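Local coordinates for protein acetyltransferase, GNAT family (Colwellia psychrerythraea, PDB 3IWG) that probably transfers an acyl group other than an aminoacyl group, most likely acetyl as in other GNAT-family enzymes, at residues 33-38 with 65-70; 99-104 with 121-126. All coordinates share one frame; numbering follows the deposited sequence.

In the fold
From the N terminus, the chain enters the short helix 33-39, passes along strands 44-50 and 53-60, and returns on strand 65-71, where contact 1 closes the loop by setting the helix against the strand. Contact 2 follows in series: strand 99-103 leads through helix 107-116 into strand 117-129, and their side chains meet across the intervening strand 262-273. Neither loop contains or crosses the other. They are joined at strands 65-71 and 99-103, which are neighbours running parallel, with Leu-66 bonded through its backbone to both Gly-99 and Phe-101. The rings of Trp-35 and Phe-101 also meet, carrying the packing of contact 1 into that of contact 2.

Contact 1: 33-38 with 65-70; sequences GMWHFG and YLLQYY
A single water joins His-36 to Gln-68, donating to the backbone O of His-36 at 2.8 Å and accepting from NE2 of Gln-68 at 3.2 Å. The bridge illustrates how a helix can be tied to a strand without a direct hydrogen bond between them. The other end of the amide, OE1, is bonded to Lys-20 NZ, so both polar atoms of this buried group have partners and its rotation is largely fixed. CG of Gln-68 lies anti to the carbonyl carbon (chi1 -63°) and the chain runs extended beyond it, carrying the amide across to the helix. There it lies at the edge of the His-36 imidazole, the two planes only 17° apart, the side chains sliding past each other in opposite directions. The orientation of that imidazole is doubtful, which leaves the identity of the atoms at its edge unsettled. An alanine in place of His-36 would probably open a gap between helix and strand next to Leu-31 and Glu-106, depriving the Gln-68 amide of its flat neighbour even if the water stayed. Beside the amide and the imidazole the contact is apolar. Leu-67 brings one methyl to the rim of the Trp-35 indole, CD2 standing 3.6 Å from CZ3 and 4.0 Å from CE3 of that ring, in its plane and not over a face. Phe-39 and Phe-101 supply further rings around the same indole. Leu-67 and Gln-68 both pair through their backbones with Cys-59, consistent with a bulge that brings neighbouring side chains to bear on one helix. The short axes cross at 72°, a steep angle for a helix on a strand, where helix 33-39 meets strand 65-71 within the GNAT domain.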
loop_
_atom_site.group_PDB
_atom_site.type_symbol
_atom_site.label_atom_id
_atom_site.label_comp_id
_atom_site.label_asym_id
_atom_site.label_seq_id
_atom_site.Cartn_x
_atom_site.Cartn_y
_atom_site.Cartn_z
ATOM N N GLY A 33 -4.356 14.254 -7.886
ATOM C CA GLY A 33 -3.791 12.899 -7.800
ATOM C C GLY A 33 -4.617 11.789 -7.158
ATOM O O GLY A 33 -4.700 10.688 -7.691
HETATM N N MSE A 34 -5.252 12.068 -6.021
HETATM C CA MSE A 34 -5.996 10.996 -5.332
HETATM C C MSE A 34 -7.228 10.705 -6.158
HETATM O O MSE A 34 -7.526 9.551 -6.400
HETATM C CB MSE A 34 -6.375 11.339 -3.875
HETATM C CG MSE A 34 -5.969 10.275 -2.838
HETATM SE SE MSE A 34 -6.128 8.303 -3.268
HETATM C CE MSE A 34 -4.233 7.840 -3.070
ATOM N N TRP A 35 -7.900 11.741 -6.647
ATOM C CA TRP A 35 -9.071 11.522 -7.507
ATOM C C TRP A 35 -8.744 10.767 -8.794
ATOM O O TRP A 35 -9.391 9.756 -9.103
ATOM C CB TRP A 35 -9.759 12.825 -7.827
ATOM C CG TRP A 35 -10.536 13.257 -6.723
ATOM C CD1 TRP A 35 -10.118 14.008 -5.694
ATOM C CD2 TRP A 35 -11.873 12.887 -6.448
ATOM N NE1 TRP A 35 -11.142 14.188 -4.782
ATOM C CE2 TRP A 35 -12.233 13.504 -5.221
ATOM C CE3 TRP A 35 -12.816 12.108 -7.123
ATOM C CZ2 TRP A 35 -13.493 13.361 -4.637
ATOM C CZ3 TRP A 35 -14.085 11.964 -6.545
ATOM C CH2 TRP A 35 -14.412 12.605 -5.303
ATOM N N HIS A 36 -7.721 11.206 -9.508
ATOM C CA HIS A 36 -7.516 10.711 -10.876
ATOM C C HIS A 36 -6.523 9.603 -11.022
ATOM O O HIS A 36 -6.627 8.862 -11.977
ATOM C CB HIS A 36 -7.210 11.844 -11.839
ATOM C CG HIS A 36 -8.424 12.644 -12.141
ATOM N ND1 HIS A 36 -8.770 13.765 -11.414
ATOM C CD2 HIS A 36 -9.475 12.382 -12.954
ATOM C CE1 HIS A 36 -9.968 14.172 -11.789
ATOM N NE2 HIS A 36 -10.413 13.357 -12.728
ATOM N N PHE A 37 -5.595 9.447 -10.072
ATOM C CA PHE A 37 -4.701 8.297 -10.098
ATOM C C PHE A 37 -4.868 7.289 -8.973
ATOM O O PHE A 37 -4.255 6.237 -9.006
ATOM C CB PHE A 37 -3.270 8.788 -10.191
ATOM C CG PHE A 37 -3.110 9.776 -11.258
ATOM C CD1 PHE A 37 -3.241 9.374 -12.585
ATOM C CD2 PHE A 37 -2.966 11.115 -10.974
ATOM C CE1 PHE A 37 -3.168 10.282 -13.613
ATOM C CE2 PHE A 37 -2.881 12.053 -12.028
ATOM C CZ PHE A 37 -2.991 11.624 -13.339
ATOM N N GLY A 38 -5.717 7.607 -8.003
ATOM C CA GLY A 38 -6.072 6.682 -6.927
ATOM C C GLY A 38 -7.436 6.136 -7.255
ATOM O O GLY A 38 -7.526 4.967 -7.618
ATOM N N TYR A 65 -21.269 7.323 -9.221
ATOM C CA TYR A 65 -20.889 8.639 -9.635
ATOM C C TYR A 65 -19.788 8.581 -10.645
ATOM O O TYR A 65 -18.744 7.952 -10.417
ATOM C CB TYR A 65 -20.430 9.476 -8.443
ATOM C CG TYR A 65 -21.584 9.903 -7.572
ATOM C CD1 TYR A 65 -22.045 9.094 -6.550
ATOM C CD2 TYR A 65 -22.239 11.105 -7.810
ATOM C CE1 TYR A 65 -23.141 9.472 -5.766
ATOM C CE2 TYR A 65 -23.310 11.497 -7.039
ATOM C CZ TYR A 65 -23.759 10.688 -6.014
ATOM O OH TYR A 65 -24.814 11.102 -5.248
ATOM N N LEU A 66 -20.034 9.274 -11.750
ATOM C CA LEU A 66 -19.028 9.479 -12.756
ATOM C C LEU A 66 -17.834 10.176 -12.163
ATOM O O LEU A 66 -17.946 11.026 -11.291
ATOM C CB LEU A 66 -19.570 10.299 -13.939
ATOM C CG LEU A 66 -20.247 9.568 -15.106
ATOM C CD1 LEU A 66 -21.288 8.600 -14.614
ATOM C CD2 LEU A 66 -20.911 10.572 -16.130
ATOM N N LEU A 67 -16.682 9.803 -12.651
ATOM C CA LEU A 67 -15.442 10.401 -12.247
ATOM C C LEU A 67 -14.749 11.000 -13.458
ATOM O O LEU A 67 -14.024 11.962 -13.314
ATOM C CB LEU A 67 -14.517 9.340 -11.558
ATOM C CG LEU A 67 -14.917 8.771 -10.158
ATOM C CD1 LEU A 67 -13.752 7.965 -9.448
ATOM C CD2 LEU A 67 -15.428 9.832 -9.157
ATOM N N GLN A 68 -14.926 10.390 -14.634
ATOM C CA GLN A 68 -14.250 10.821 -15.869
ATOM C C GLN A 68 -15.191 10.572 -17.056
ATOM O O GLN A 68 -15.971 9.609 -17.038
ATOM C CB GLN A 68 -12.945 10.038 -16.080
ATOM C CG GLN A 68 -11.897 10.241 -15.014
ATOM C CD GLN A 68 -10.582 9.463 -15.287
ATOM O OE1 GLN A 68 -10.586 8.430 -15.943
ATOM N NE2 GLN A 68 -9.464 9.962 -14.745
ATOM N N TYR A 69 -15.116 11.452 -18.047
ATOM C CA TYR A 69 -15.881 11.339 -19.289
ATOM C C TYR A 69 -15.109 12.037 -20.410
ATOM O O TYR A 69 -14.553 13.138 -20.224
ATOM C CB TYR A 69 -17.229 11.985 -19.148
ATOM C CG TYR A 69 -18.058 12.013 -20.429
ATOM C CD1 TYR A 69 -17.878 12.999 -21.403
ATOM C CD2 TYR A 69 -19.042 11.049 -20.654
ATOM C CE1 TYR A 69 -18.659 13.000 -22.586
ATOM C CE2 TYR A 69 -19.798 11.038 -21.808
ATOM C CZ TYR A 69 -19.622 12.025 -22.754
ATOM O OH TYR A 69 -20.417 11.982 -23.851
ATOM N N TYR A 70 -15.040 11.393 -21.559
ATOM C CA TYR A 70 -14.295 11.963 -22.661
ATOM C C TYR A 70 -14.782 11.357 -23.964
ATOM O O TYR A 70 -14.898 10.133 -24.068
ATOM C CB TYR A 70 -12.795 11.717 -22.496
ATOM C CG TYR A 70 -11.987 12.233 -23.640
ATOM C CD1 TYR A 70 -11.559 13.542 -23.654
ATOM C CD2 TYR A 70 -11.699 11.437 -24.736
ATOM C CE1 TYR A 70 -10.845 14.057 -24.692
ATOM C CE2 TYR A 70 -10.963 11.937 -25.804
ATOM C CZ TYR A 70 -10.550 13.263 -25.783
ATOM O OH TYR A 70 -9.838 13.804 -26.828
HETATM O O HOH W 1 -7.066 7.912 -14.564
#

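Contact 2: 99-104 with 121-126; sequences GAFVST and KVNSLM
The classic beta bulge of strand 117-129, where Asn-123 and Ser-124 both face Ile-268, brings the Asn-123 side chain towards Phe-101 of strand 99-103. The two strands are next but one to each other, with 262-273 running antiparallel between them, and the directions of their touching parts differ by 28°. The contact therefore rests on side chains, and no hydrogen bond crosses it. Asn-123 ND2 approaches Phe-101 CE1 at 4.1 Å, obliquely, with amide and ring planes 79° apart. CG of Asn-123 is anti to the backbone N (chi1 179°), and the amide is steadied from within its own strand: Ser-124 OG donates to Asn-123 OD1 at 2.8 Å, tilted out of the carbonyl plane. The ring of Phe-101 also meets that of Tyr-65. Further along, the selenomethionine Met-126 bends at its third torsion to lay SE against Ser-103, 3.6 Å from CB of that serine, while its CE comes 4.1 Å from Ser-103 OG. This is van der Waals packing; the hydroxyl itself is engaged with Glu-106 OE2 and Ala-105 N, at the turn into helix 107-116. Leu-31 touches both Ser-103 and Met-126. Side chains from next-but-one strands thus meet past the antiparallel strand 262-273, a next-nearest-strand contact within the mixed beta structure of the GNAT fold.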
loop_
_atom_site.group_PDB
_atom_site.type_symbol
_atom_site.label_atom_id
_atom_site.label_comp_id
_atom_site.label_asym_id
_atom_site.label_seq_id
_atom_site.Cartn_x
_atom_site.Cartn_y
_atom_site.Cartn_z
ATOM N N GLY A 99 -24.879 10.620 -10.402
ATOM C CA GLY A 99 -24.240 11.911 -10.436
ATOM C C GLY A 99 -22.842 11.912 -10.976
ATOM O O GLY A 99 -22.375 10.957 -11.600
ATOM N N ALA A 100 -22.154 13.008 -10.760
ATOM C CA ALA A 100 -20.786 13.090 -11.248
ATOM C C ALA A 100 -19.950 13.928 -10.333
ATOM O O ALA A 100 -20.473 14.818 -9.641
ATOM C CB ALA A 100 -20.756 13.660 -12.636
ATOM N N PHE A 101 -18.666 13.599 -10.307
ATOM C CA PHE A 101 -17.648 14.475 -9.774
ATOM C C PHE A 101 -16.823 14.947 -10.963
ATOM O O PHE A 101 -16.420 14.147 -11.843
ATOM C CB PHE A 101 -16.709 13.769 -8.776
ATOM C CG PHE A 101 -17.392 13.274 -7.481
ATOM C CD1 PHE A 101 -17.421 14.082 -6.344
ATOM C CD2 PHE A 101 -17.963 12.016 -7.418
ATOM C CE1 PHE A 101 -18.025 13.649 -5.134
ATOM C CE2 PHE A 101 -18.564 11.552 -6.237
ATOM C CZ PHE A 101 -18.595 12.365 -5.079
ATOM N N VAL A 102 -16.536 16.241 -10.945
ATOM C CA VAL A 102 -15.914 16.923 -12.027
ATOM C C VAL A 102 -15.339 18.218 -11.502
ATOM O O VAL A 102 -15.901 18.813 -10.594
ATOM C CB VAL A 102 -16.948 17.217 -13.135
ATOM C CG1 VAL A 102 -17.922 18.235 -12.652
ATOM C CG2 VAL A 102 -16.275 17.622 -14.426
ATOM N N SER A 103 -14.180 18.618 -12.044
ATOM C CA SER A 103 -13.636 19.914 -11.694
ATOM C C SER A 103 -13.898 20.948 -12.747
ATOM O O SER A 103 -14.124 20.645 -13.918
ATOM C CB SER A 103 -12.137 19.871 -11.434
ATOM O OG SER A 103 -11.401 19.755 -12.630
ATOM N N THR A 104 -13.747 22.178 -12.309
ATOM C CA THR A 104 -13.758 23.316 -13.178
ATOM C C THR A 104 -12.631 23.365 -14.195
ATOM O O THR A 104 -12.597 24.306 -15.003
ATOM C CB THR A 104 -13.719 24.578 -12.324
ATOM O OG1 THR A 104 -12.486 24.617 -11.597
ATOM C CG2 THR A 104 -14.919 24.560 -11.346
ATOM N N LYS A 121 -23.060 20.377 -4.958
ATOM C CA LYS A 121 -22.273 21.004 -3.940
ATOM C C LYS A 121 -20.791 20.908 -4.259
ATOM O O LYS A 121 -20.345 20.036 -5.019
ATOM C CB LYS A 121 -22.558 20.335 -2.625
ATOM C CG LYS A 121 -22.117 18.897 -2.588
ATOM C CD LYS A 121 -22.609 18.268 -1.301
ATOM C CE LYS A 121 -22.749 16.753 -1.382
ATOM N NZ LYS A 121 -23.400 16.301 -0.133
ATOM N N VAL A 122 -20.024 21.801 -3.655
ATOM C CA VAL A 122 -18.589 21.809 -3.831
ATOM C C VAL A 122 -17.993 20.695 -3.002
ATOM O O VAL A 122 -18.390 20.492 -1.904
ATOM C CB VAL A 122 -17.992 23.153 -3.401
ATOM C CG1 VAL A 122 -16.511 23.217 -3.705
ATOM C CG2 VAL A 122 -18.712 24.269 -4.153
ATOM N N ASN A 123 -17.026 19.990 -3.537
ATOM C CA ASN A 123 -16.331 18.950 -2.754
ATOM C C ASN A 123 -14.958 19.423 -2.235
ATOM O O ASN A 123 -14.593 19.171 -1.142
ATOM C CB ASN A 123 -16.114 17.754 -3.672
ATOM C CG ASN A 123 -15.394 16.617 -2.999
ATOM O OD1 ASN A 123 -14.206 16.439 -3.192
ATOM N ND2 ASN A 123 -16.142 15.799 -2.258
ATOM N N SER A 124 -14.182 20.091 -3.052
ATOM C CA SER A 124 -12.889 20.555 -2.609
ATOM C C SER A 124 -12.372 21.660 -3.459
ATOM O O SER A 124 -12.936 21.978 -4.496
ATOM C CB SER A 124 -11.862 19.391 -2.560
ATOM O OG SER A 124 -12.164 18.380 -3.477
ATOM N N LEU A 125 -11.297 22.269 -2.988
ATOM C CA LEU A 125 -10.631 23.316 -3.701
ATOM C C LEU A 125 -9.298 22.774 -4.196
ATOM O O LEU A 125 -8.619 22.037 -3.464
ATOM C CB LEU A 125 -10.418 24.507 -2.775
ATOM C CG LEU A 125 -11.628 25.275 -2.198
ATOM C CD1 LEU A 125 -12.408 24.415 -1.184
ATOM C CD2 LEU A 125 -11.154 26.564 -1.548
HETATM N N MSE A 126 -8.934 23.139 -5.415
HETATM C CA MSE A 126 -7.658 22.821 -5.999
HETATM C C MSE A 126 -6.843 24.075 -6.106
HETATM O O MSE A 126 -7.323 25.101 -6.709
HETATM C CB MSE A 126 -7.847 22.280 -7.412
HETATM C CG MSE A 126 -8.589 20.983 -7.443
HETATM SE SE MSE A 126 -9.529 20.660 -9.097
HETATM C CE MSE A 126 -8.086 20.685 -10.343
#